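Local coordinates for lysine specific cysteine protease (Porphyromonas gingivalis, PDB 3KM5), which cleaves proteins after lysine residues and may act as a virulence factor, this chain being its calcium-binding K2 cleaved adhesin domain, a domain type haemolytic in vitro, at residues A[56-61]-A[163-168]; A[82-87]-A[143-148]; A[93-98]-A[111-116]. All coordinates share one frame; numbering follows the deposited sequence. Where two conformers were deposited one is given.

How the interactions relate
The three contacts lie in one jelly-roll adhesin domain made of two antiparallel sheets. Interaction 2 pairs strands 79-86 and 143-148 of one sheet. Interaction 3 pairs strands 95-100 and 109-115 of the other. Their centres are about 10 Å apart, and they meet between the sheets through Tyr82 with Tyr95 and Arg145 with Glu115. Interaction 1 joins two loops where strands 51-56 and 168-177 pair, its centre about 19 Å from that of interaction 2 and 17 Å from that of interaction 3. Asn167 is hydrogen-bonded to Asn87, and Asp93 to Ser57 and Asn167. Along the chain, 56-61 and 163-168 enclose 82-87 and 143-148, which in turn enclose the hairpin. Polar side chains thus tie loops and sheets together.

Interaction 1: residues A[56-61]-A[163-168]; sequences FSWNGM and CSDLNY
Asn167 O accepts two backbone N-H groups, from Ser57 N at 2.8 Å and Trp58 N at 3.1 Å. The Ser57 donor stands well above the carbonyl plane, while the Trp58 donor is tilted from it by only 18°. The side-chain amide of Asn167 returns a weak bond from ND2 to Trp58 O; ND2 also bonds to Phe127 O. With Ser57 OG between its backbone N and carbonyl carbon (chi1 65°), it accepts from Leu166 N at 2.9 Å. Ser57 O accepts from Asp165 N at 3.0 Å. At one end, Tyr168 CB sits over a face of the Phe56 ring, 4.1 Å from its centroid, in a CH-pi contact. At the other, Asp165 OD1 comes within 3.3 Å of Trp58 CD1. In the second shell, Asp93 OD1 binds Ser57 OG and Asp93 OD2 binds Asn167 N. Asn87 ND2 is hydrogen-bonded to Asn167 OD1, and Arg126 forms a salt bridge with Asp165 and a cation-pi contact with Trp58. Tyr168 also touches Pro138 of a cleavage site. The contact begins at the non-hydrogen-bonded pair Phe56-Tyr168 of jelly-roll strands 51-56 and 168-177. It then fastens together the loops leading to strand 66-70 and from strand 155-161.

Interaction 2: residues A[82-87]-A[143-148]; sequences YYYAVN and IERTVD
Tyr84 O accepts from Ile143 N at 2.8 Å, the shortest polar bond between the two strands. Tyr84 N returns a bond to Ile143 O, and Tyr82 and Arg145 form a second hydrogen-bonded pair. Between them, Tyr83 and Glu144 make a non-hydrogen-bonded pair in this antiparallel sheet. On the face that carries Tyr82 and Tyr84, both rings receive a CH-pi contact from the partner strand. Arg145 CB lies over the Tyr82 ring, 3.8 Å from its centroid. Ile143 CB lies over the Tyr84 ring, 3.9 Å from its centroid. A bend at chi2 (-70°) turns Arg145 CD aside, and NE lies at the edge of the Tyr84 ring, near its plane. The guanidinium is turned 76° from that ring. Its NH1 bonds to Glu144 O at 2.9 Å, and its NE forms a salt bridge with Glu115. On the other face, the aliphatic part of Glu144 runs beside Tyr83, with CB 3.7 Å from Tyr83 CE1. Strand 79-86 lies between strands 143-148 and 168-177 in its sheet. Its Tyr82 and Tyr84 side chains meet strand 109-115 of the other sheet, as in the packed core of a jelly roll.

Interaction 3: residues A[93-98]-A[111-116]; sequences DHYAVM and VVFEET
His94 and Tyr95 meet residues 114-116 in an antiparallel beta hairpin of strands 95-100 and 109-115, at one border of the five-stranded sheet. With CG anti to the backbone N (chi1 -174°), the His94 ring lies beside residues 114-116 and uses both nitrogens. NE2 donates to Glu114 OE2 at 2.8 Å, nearly in the ring plane but from above the carboxylate plane. ND1 shares a hydrogen bond with Thr116 OG1, also 2.8 Å, in which either atom may be the donor. On the other face of the hairpin, Tyr95 and Glu115 lie side by side, and Tyr95 OH donates to the anti lone pair of Glu115 OE2 at 2.7 Å. Tyr95 OH also bonds to Tyr82 OH and approaches the edge of the Phe113 ring, 3.4 Å from CE2. Val97 O accepts from Val112 N at 2.9 Å and from Phe113 N at 3.3 Å, the signature of a classic beta bulge. Met98 CE packs on Val111 CG2 at 3.7 Å. Strand 155-161 pairs with the other side of strand 95-100. Glu114 OE2 also bonds to Tyr161. The two bonds to the imidazole should hold its rotation, and the salt bridge from Arg145 NE probably steadies the negative charge of Glu115.

Interaction 1: residues A[56-61]-A[163-168]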
loop_
_atom_site.group_PDB
_atom_site.type_symbol
_atom_site.label_atom_id
_atom_site.label_comp_id
_atom_site.label_asym_id
_atom_site.label_seq_id
_atom_site.Cartn_x
_atom_site.Cartn_y
_atom_site.Cartn_z
ATOM N N PHE A 56 3.163 -1.284 -7.428
ATOM C CA PHE A 56 2.693 -1.791 -8.719
ATOM C C PHE A 56 3.110 -3.249 -9.004
ATOM O O PHE A 56 4.243 -3.678 -8.726
ATOM C CB PHE A 56 3.196 -0.867 -9.847
ATOM C CG PHE A 56 2.553 0.476 -9.813
ATOM C CD1 PHE A 56 1.452 0.752 -10.592
ATOM C CD2 PHE A 56 2.988 1.454 -8.939
ATOM C CE1 PHE A 56 0.852 1.975 -10.555
ATOM C CE2 PHE A 56 2.399 2.689 -8.886
ATOM C CZ PHE A 56 1.302 2.957 -9.684
ATOM N N SER A 57 2.208 -4.026 -9.611
ATOM C CA SER A 57 2.591 -5.285 -10.266
ATOM C C SER A 57 2.556 -5.124 -11.788
ATOM O O SER A 57 2.909 -6.090 -12.488
ATOM C CB SER A 57 1.725 -6.441 -9.819
ATOM O OG SER A 57 0.392 -6.286 -10.212
ATOM N N TRP A 58 2.114 -3.969 -12.288
ATOM C CA TRP A 58 2.297 -3.543 -13.698
ATOM C C TRP A 58 2.463 -2.042 -13.678
ATOM O O TRP A 58 1.589 -1.330 -13.169
ATOM C CB TRP A 58 1.100 -3.886 -14.599
ATOM C CG TRP A 58 1.366 -3.536 -16.056
ATOM C CD1 TRP A 58 1.930 -4.355 -17.011
ATOM C CD2 TRP A 58 1.150 -2.274 -16.688
ATOM N NE1 TRP A 58 2.042 -3.676 -18.204
ATOM C CE2 TRP A 58 1.580 -2.399 -18.036
ATOM C CE3 TRP A 58 0.625 -1.051 -16.261
ATOM C CZ2 TRP A 58 1.498 -1.343 -18.951
ATOM C CZ3 TRP A 58 0.539 -0.004 -17.168
ATOM C CH2 TRP A 58 0.980 -0.154 -18.499
ATOM N N ASN A 59 3.523 -1.535 -14.305
ATOM C CA ASN A 59 3.740 -0.087 -14.402
ATOM C C ASN A 59 4.583 0.169 -15.650
ATOM O O ASN A 59 5.797 0.292 -15.576
ATOM C CB ASN A 59 4.426 0.452 -13.135
ATOM C CG ASN A 59 4.671 1.949 -13.179
ATOM O OD1 ASN A 59 4.021 2.677 -13.923
ATOM N ND2 ASN A 59 5.588 2.416 -12.352
ATOM N N GLY A 60 3.914 0.203 -16.798
ATOM C CA GLY A 60 4.596 0.275 -18.092
ATOM C C GLY A 60 5.146 -1.073 -18.541
ATOM O O GLY A 60 5.444 -1.262 -19.718
ATOM N N MET A 61 5.273 -1.989 -17.579
ATOM C CA MET A 61 5.731 -3.352 -17.818
ATOM C C MET A 61 5.299 -4.219 -16.638
ATOM O O MET A 61 4.976 -3.714 -15.563
ATOM C CB MET A 61 7.252 -3.422 -18.030
ATOM C CG MET A 61 8.134 -3.145 -16.801
ATOM S SD MET A 61 9.854 -3.659 -17.069
ATOM C CE MET A 61 10.593 -3.497 -15.447
ATOM N N CYS A 163 2.291 -11.991 -6.420
ATOM C CA CYS A 163 1.399 -11.624 -7.526
ATOM C C CYS A 163 2.254 -11.027 -8.646
ATOM O O CYS A 163 3.396 -10.638 -8.438
ATOM C CB CYS A 163 0.292 -10.643 -7.110
ATOM S SG CYS A 163 0.886 -9.050 -6.503
ATOM N N SER A 164 1.692 -10.990 -9.840
ATOM C CA SER A 164 2.405 -10.441 -10.996
ATOM C C SER A 164 1.433 -9.961 -12.068
ATOM O O SER A 164 0.416 -10.619 -12.331
ATOM C CB SER A 164 3.354 -11.493 -11.589
ATOM O OG SER A 164 4.020 -11.008 -12.754
ATOM N N ASP A 165 1.760 -8.828 -12.689
ATOM C CA ASP A 165 1.086 -8.383 -13.919
ATOM C C ASP A 165 -0.409 -8.188 -13.714
ATOM O O ASP A 165 -1.235 -8.556 -14.557
ATOM C CB ASP A 165 1.357 -9.397 -15.052
ATOM C CG ASP A 165 1.182 -8.813 -16.445
ATOM O OD1 ASP A 165 1.209 -7.580 -16.628
ATOM O OD2 ASP A 165 1.053 -9.623 -17.383
ATOM N N LEU A 166 -0.777 -7.592 -12.580
ATOM C CA LEU A 166 -2.157 -7.146 -12.374
ATOM C C LEU A 166 -2.098 -5.631 -12.590
ATOM O O LEU A 166 -1.911 -5.174 -13.729
ATOM C CB LEU A 166 -2.722 -7.622 -11.017
ATOM C CG LEU A 166 -3.264 -9.081 -10.893
ATOM C CD1 LEU A 166 -4.375 -9.344 -11.914
ATOM C CD2 LEU A 166 -2.225 -10.152 -11.033
ATOM N N ASN A 167 -2.174 -4.817 -11.529
ATOM C CA ASN A 167 -1.861 -3.391 -11.724
ATOM C C ASN A 167 -1.210 -2.746 -10.502
ATOM O O ASN A 167 -0.005 -2.534 -10.517
ATOM C CB ASN A 167 -3.076 -2.625 -12.283
ATOM C CG ASN A 167 -2.744 -1.272 -12.933
ATOM O OD1 ASN A 167 -3.666 -0.574 -13.407
ATOM N ND2 ASN A 167 -1.463 -0.888 -12.981
ATOM N N TYR A 168 -2.000 -2.439 -9.481
ATOM C CA TYR A 168 -1.468 -1.700 -8.319
ATOM C C TYR A 168 -2.294 -2.073 -7.106
ATOM O O TYR A 168 -3.432 -2.579 -7.195
ATOM C CB TYR A 168 -1.487 -0.160 -8.506
ATOM C CG TYR A 168 -2.836 0.388 -8.837
ATOM C CD1 TYR A 168 -3.790 0.511 -7.859
ATOM C CD2 TYR A 168 -3.193 0.736 -10.142
ATOM C CE1 TYR A 168 -5.018 0.969 -8.107
ATOM C CE2 TYR A 168 -4.459 1.226 -10.412
ATOM C CZ TYR A 168 -5.384 1.332 -9.391
ATOM O OH TYR A 168 -6.671 1.772 -9.610
#

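Interaction 2: residues A[82-87]-A[143-148]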
loop_
_atom_site.group_PDB
_atom_site.type_symbol
_atom_site.label_atom_id
_atom_site.label_comp_id
_atom_site.label_asym_id
_atom_site.label_seq_id
_atom_site.Cartn_x
_atom_site.Cartn_y
_atom_site.Cartn_z
ATOM N N TYR A 82 -7.305 0.527 7.841
ATOM C CA TYR A 82 -6.805 1.208 6.665
ATOM C C TYR A 82 -7.792 0.978 5.526
ATOM O O TYR A 82 -8.720 0.169 5.638
ATOM C CB TYR A 82 -5.400 0.712 6.261
ATOM C CG TYR A 82 -5.360 -0.779 5.998
ATOM C CD1 TYR A 82 -5.515 -1.282 4.712
ATOM C CD2 TYR A 82 -5.263 -1.704 7.041
ATOM C CE1 TYR A 82 -5.503 -2.664 4.460
ATOM C CE2 TYR A 82 -5.259 -3.071 6.800
ATOM C CZ TYR A 82 -5.379 -3.544 5.523
ATOM O OH TYR A 82 -5.395 -4.911 5.338
ATOM N N TYR A 83 -7.562 1.695 4.440
ATOM C CA TYR A 83 -8.307 1.546 3.201
ATOM C C TYR A 83 -7.343 1.245 2.069
ATOM O O TYR A 83 -6.286 1.842 1.984
ATOM C CB TYR A 83 -9.129 2.817 2.887
ATOM C CG TYR A 83 -10.057 3.217 4.003
ATOM C CD1 TYR A 83 -11.393 2.861 4.012
ATOM C CD2 TYR A 83 -9.572 3.969 5.073
ATOM C CE1 TYR A 83 -12.240 3.243 5.099
ATOM C CE2 TYR A 83 -10.378 4.320 6.124
ATOM C CZ TYR A 83 -11.706 3.978 6.135
ATOM O OH TYR A 83 -12.506 4.334 7.228
ATOM N N TYR A 84 -7.716 0.284 1.219
ATOM C CA TYR A 84 -6.959 -0.020 0.025
ATOM C C TYR A 84 -7.819 0.092 -1.205
ATOM O O TYR A 84 -9.043 0.022 -1.160
ATOM C CB TYR A 84 -6.320 -1.405 0.127
ATOM C CG TYR A 84 -7.213 -2.603 -0.123
ATOM C CD1 TYR A 84 -7.499 -3.036 -1.410
ATOM C CD2 TYR A 84 -7.775 -3.291 0.931
ATOM C CE1 TYR A 84 -8.301 -4.124 -1.636
ATOM C CE2 TYR A 84 -8.544 -4.414 0.708
ATOM C CZ TYR A 84 -8.826 -4.803 -0.558
ATOM O OH TYR A 84 -9.615 -5.923 -0.755
ATOM N N ALA A 85 -7.141 0.239 -2.330
ATOM C CA ALA A 85 -7.812 0.269 -3.622
ATOM C C ALA A 85 -6.944 -0.476 -4.642
ATOM O O ALA A 85 -5.742 -0.440 -4.590
ATOM C CB ALA A 85 -8.073 1.729 -4.067
ATOM N N VAL A 86 -7.601 -1.153 -5.563
ATOM C CA VAL A 86 -6.905 -1.832 -6.661
ATOM C C VAL A 86 -7.606 -1.439 -7.961
ATOM O O VAL A 86 -8.629 -0.783 -7.942
ATOM C CB VAL A 86 -6.892 -3.379 -6.510
ATOM C CG1 VAL A 86 -6.131 -3.787 -5.256
ATOM C CG2 VAL A 86 -8.306 -3.950 -6.455
ATOM N N ASN A 87 -7.014 -1.822 -9.076
ATOM C CA ASN A 87 -7.676 -1.670 -10.385
ATOM C C ASN A 87 -8.645 -2.829 -10.513
ATOM O O ASN A 87 -8.216 -3.992 -10.583
ATOM C CB ASN A 87 -6.629 -1.728 -11.495
ATOM C CG ASN A 87 -7.213 -1.579 -12.862
ATOM O OD1 ASN A 87 -8.402 -1.820 -13.090
ATOM N ND2 ASN A 87 -6.388 -1.130 -13.781
ATOM N N ILE A 143 -11.613 0.065 -0.009
ATOM C CA ILE A 143 -12.099 -1.025 0.824
ATOM C C ILE A 143 -11.484 -0.927 2.216
ATOM O O ILE A 143 -10.266 -0.825 2.341
ATOM C CB ILE A 143 -11.675 -2.355 0.189
ATOM C CG1 ILE A 143 -12.293 -2.489 -1.215
ATOM C CG2 ILE A 143 -12.063 -3.545 1.076
ATOM C CD1 ILE A 143 -13.759 -2.421 -1.209
ATOM N N GLU A 144 -12.305 -1.013 3.268
ATOM C CA GLU A 144 -11.844 -0.907 4.642
ATOM C C GLU A 144 -11.387 -2.269 5.176
ATOM O O GLU A 144 -12.027 -3.283 4.926
ATOM C CB GLU A 144 -12.958 -0.339 5.539
ATOM C CG GLU A 144 -12.485 -0.069 6.978
ATOM C CD GLU A 144 -13.516 0.559 7.895
ATOM O OE1 GLU A 144 -14.657 0.820 7.476
ATOM O OE2 GLU A 144 -13.161 0.776 9.076
ATOM N N ARG A 145 -10.325 -2.262 5.958
ATOM C CA ARG A 145 -9.870 -3.420 6.722
ATOM C C ARG A 145 -9.461 -3.016 8.107
ATOM O O ARG A 145 -8.956 -1.922 8.265
ATOM C CB ARG A 145 -8.656 -4.063 6.025
ATOM C CG ARG A 145 -8.963 -4.704 4.680
ATOM C CD ARG A 145 -9.801 -5.951 4.813
ATOM N NE ARG A 145 -10.153 -6.573 3.532
ATOM C CZ ARG A 145 -11.347 -6.522 2.948
ATOM N NH1 ARG A 145 -12.347 -5.801 3.429
ATOM N NH2 ARG A 145 -11.543 -7.165 1.807
ATOM N N THR A 146 -9.682 -3.884 9.083
ATOM C CA THR A 146 -9.275 -3.680 10.469
ATOM C C THR A 146 -8.589 -4.978 10.914
ATOM O O THR A 146 -9.205 -6.048 10.904
ATOM C CB THR A 146 -10.520 -3.367 11.344
ATOM O OG1 THR A 146 -11.187 -2.204 10.870
ATOM C CG2 THR A 146 -10.131 -3.142 12.794
ATOM N N VAL A 147 -7.325 -4.852 11.314
ATOM C CA VAL A 147 -6.479 -5.997 11.587
ATOM C C VAL A 147 -5.971 -5.915 13.020
ATOM O O VAL A 147 -5.448 -4.888 13.457
ATOM C CB VAL A 147 -5.305 -6.023 10.610
ATOM C CG1 VAL A 147 -4.299 -7.121 10.977
ATOM C CG2 VAL A 147 -5.851 -6.254 9.210
ATOM N N ASP A 148 -6.158 -6.995 13.759
ATOM C CA ASP A 148 -5.716 -7.099 15.138
ATOM C C ASP A 148 -4.174 -7.191 15.172
ATOM O O ASP A 148 -3.592 -7.920 14.385
ATOM C CB ASP A 148 -6.267 -8.381 15.793
ATOM C CG ASP A 148 -7.772 -8.440 15.903
ATOM O OD1 ASP A 148 -8.465 -7.429 15.724
ATOM O OD2 ASP A 148 -8.246 -9.553 16.227
#

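Interaction 3: residues A[93-98]-A[111-116]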
loop_
_atom_site.group_PDB
_atom_site.type_symbol
_atom_site.label_atom_id
_atom_site.label_comp_id
_atom_site.label_asym_id
_atom_site.label_seq_id
_atom_site.Cartn_x
_atom_site.Cartn_y
_atom_site.Cartn_z
ATOM N N ASP A 93 -3.970 -7.905 -6.622
ATOM C CA ASP A 93 -2.697 -7.441 -6.110
ATOM C C ASP A 93 -2.546 -7.832 -4.635
ATOM O O ASP A 93 -2.798 -7.087 -3.703
ATOM C CB ASP A 93 -2.569 -5.971 -6.408
ATOM C CG ASP A 93 -1.962 -5.735 -7.761
ATOM O OD1 ASP A 93 -0.754 -5.945 -7.916
ATOM O OD2 ASP A 93 -2.715 -5.344 -8.679
ATOM N N HIS A 94 -2.169 -9.090 -4.458
ATOM C CA HIS A 94 -2.019 -9.746 -3.179
ATOM C C HIS A 94 -1.118 -8.953 -2.233
ATOM O O HIS A 94 -0.029 -8.480 -2.642
ATOM C CB HIS A 94 -1.456 -11.180 -3.408
ATOM C CG HIS A 94 -1.387 -12.000 -2.160
ATOM N ND1 HIS A 94 -2.430 -12.794 -1.744
ATOM C CD2 HIS A 94 -0.425 -12.125 -1.218
ATOM C CE1 HIS A 94 -2.116 -13.373 -0.603
ATOM N NE2 HIS A 94 -0.899 -12.983 -0.256
ATOM N N TYR A 95 -1.546 -8.861 -0.979
ATOM C CA TYR A 95 -0.717 -8.205 0.024
ATOM C C TYR A 95 -0.925 -8.803 1.398
ATOM O O TYR A 95 -1.940 -9.441 1.678
ATOM C CB TYR A 95 -0.965 -6.687 0.009
ATOM C CG TYR A 95 -2.268 -6.345 0.665
ATOM C CD1 TYR A 95 -2.294 -5.933 1.996
ATOM C CD2 TYR A 95 -3.473 -6.483 0.002
ATOM C CE1 TYR A 95 -3.482 -5.707 2.647
ATOM C CE2 TYR A 95 -4.684 -6.228 0.654
ATOM C CZ TYR A 95 -4.674 -5.807 1.998
ATOM O OH TYR A 95 -5.850 -5.571 2.732
ATOM N N ALA A 96 0.065 -8.601 2.244
ATOM C CA ALA A 96 0.014 -8.969 3.643
ATOM C C ALA A 96 0.195 -7.757 4.541
ATOM O O ALA A 96 0.903 -6.866 4.206
ATOM C CB ALA A 96 1.103 -10.011 3.972
ATOM N N VAL A 97 -0.384 -7.818 5.737
ATOM C CA VAL A 97 -0.046 -6.937 6.851
ATOM C C VAL A 97 0.800 -7.838 7.776
ATOM O O VAL A 97 0.424 -9.002 8.074
ATOM C CB VAL A 97 -1.299 -6.424 7.597
ATOM C CG1 VAL A 97 -0.958 -5.576 8.806
ATOM C CG2 VAL A 97 -2.207 -5.639 6.641
ATOM N N MET A 98 1.964 -7.340 8.185
ATOM C CA MET A 98 2.885 -8.068 9.027
ATOM C C MET A 98 3.287 -7.251 10.213
ATOM O O MET A 98 3.185 -6.030 10.221
ATOM C CB MET A 98 4.134 -8.412 8.219
ATOM C CG MET A 98 3.806 -8.999 6.836
ATOM S SD MET A 98 5.290 -9.510 5.959
ATOM C CE MET A 98 5.756 -10.989 6.821
ATOM N N VAL A 111 3.437 -12.601 9.234
ATOM C CA VAL A 111 2.141 -12.241 8.645
ATOM C C VAL A 111 1.068 -12.344 9.714
ATOM O O VAL A 111 1.017 -13.349 10.455
ATOM C CB VAL A 111 1.768 -13.202 7.476
ATOM C CG1 VAL A 111 0.397 -12.878 6.922
ATOM C CG2 VAL A 111 2.766 -13.137 6.346
ATOM N N VAL A 112 0.244 -11.309 9.848
ATOM C CA VAL A 112 -0.920 -11.357 10.699
ATOM C C VAL A 112 -2.234 -11.303 9.903
ATOM O O VAL A 112 -3.288 -11.584 10.472
ATOM C CB VAL A 112 -0.918 -10.214 11.763
ATOM C CG1 VAL A 112 0.287 -10.352 12.667
ATOM C CG2 VAL A 112 -0.959 -8.838 11.183
ATOM N N PHE A 113 -2.191 -10.894 8.635
ATOM C CA PHE A 113 -3.364 -10.849 7.754
ATOM C C PHE A 113 -2.863 -10.840 6.326
ATOM O O PHE A 113 -1.895 -10.157 6.056
ATOM C CB PHE A 113 -4.212 -9.582 7.989
ATOM C CG PHE A 113 -5.250 -9.360 6.914
ATOM C CD1 PHE A 113 -6.279 -10.268 6.753
ATOM C CD2 PHE A 113 -5.129 -8.310 6.003
ATOM C CE1 PHE A 113 -7.196 -10.126 5.696
ATOM C CE2 PHE A 113 -6.068 -8.137 4.999
ATOM C CZ PHE A 113 -7.088 -9.037 4.850
ATOM N N GLU A 114 -3.502 -11.562 5.410
ATOM C CA GLU A 114 -3.196 -11.344 3.995
ATOM C C GLU A 114 -4.379 -11.765 3.143
ATOM O O GLU A 114 -5.221 -12.546 3.594
ATOM C CB GLU A 114 -1.870 -11.981 3.551
ATOM C CG GLU A 114 -1.811 -13.455 3.612
ATOM C CD GLU A 114 -0.437 -14.051 3.212
ATOM O OE1 GLU A 114 -0.029 -15.018 3.872
ATOM O OE2 GLU A 114 0.209 -13.597 2.234
ATOM N N GLU A 115 -4.465 -11.205 1.939
ATOM C CA GLU A 115 -5.567 -11.443 1.050
ATOM C C GLU A 115 -5.207 -11.088 -0.379
ATOM O O GLU A 115 -4.195 -10.465 -0.656
ATOM C CB GLU A 115 -6.820 -10.676 1.470
ATOM C CG GLU A 115 -6.686 -9.200 1.243
ATOM C CD GLU A 115 -7.949 -8.412 1.569
ATOM O OE1 GLU A 115 -9.051 -8.994 1.525
ATOM O OE2 GLU A 115 -7.839 -7.233 1.943
ATOM N N THR A 116 -6.039 -11.596 -1.285
ATOM C CA THR A 116 -5.960 -11.264 -2.670
ATOM C C THR A 116 -7.240 -10.494 -2.984
ATOM O O THR A 116 -8.333 -11.070 -2.940
ATOM C CB THR A 116 -5.917 -12.529 -3.540
ATOM O OG1 THR A 116 -4.844 -13.366 -3.124
ATOM C CG2 THR A 116 -5.669 -12.178 -4.985
#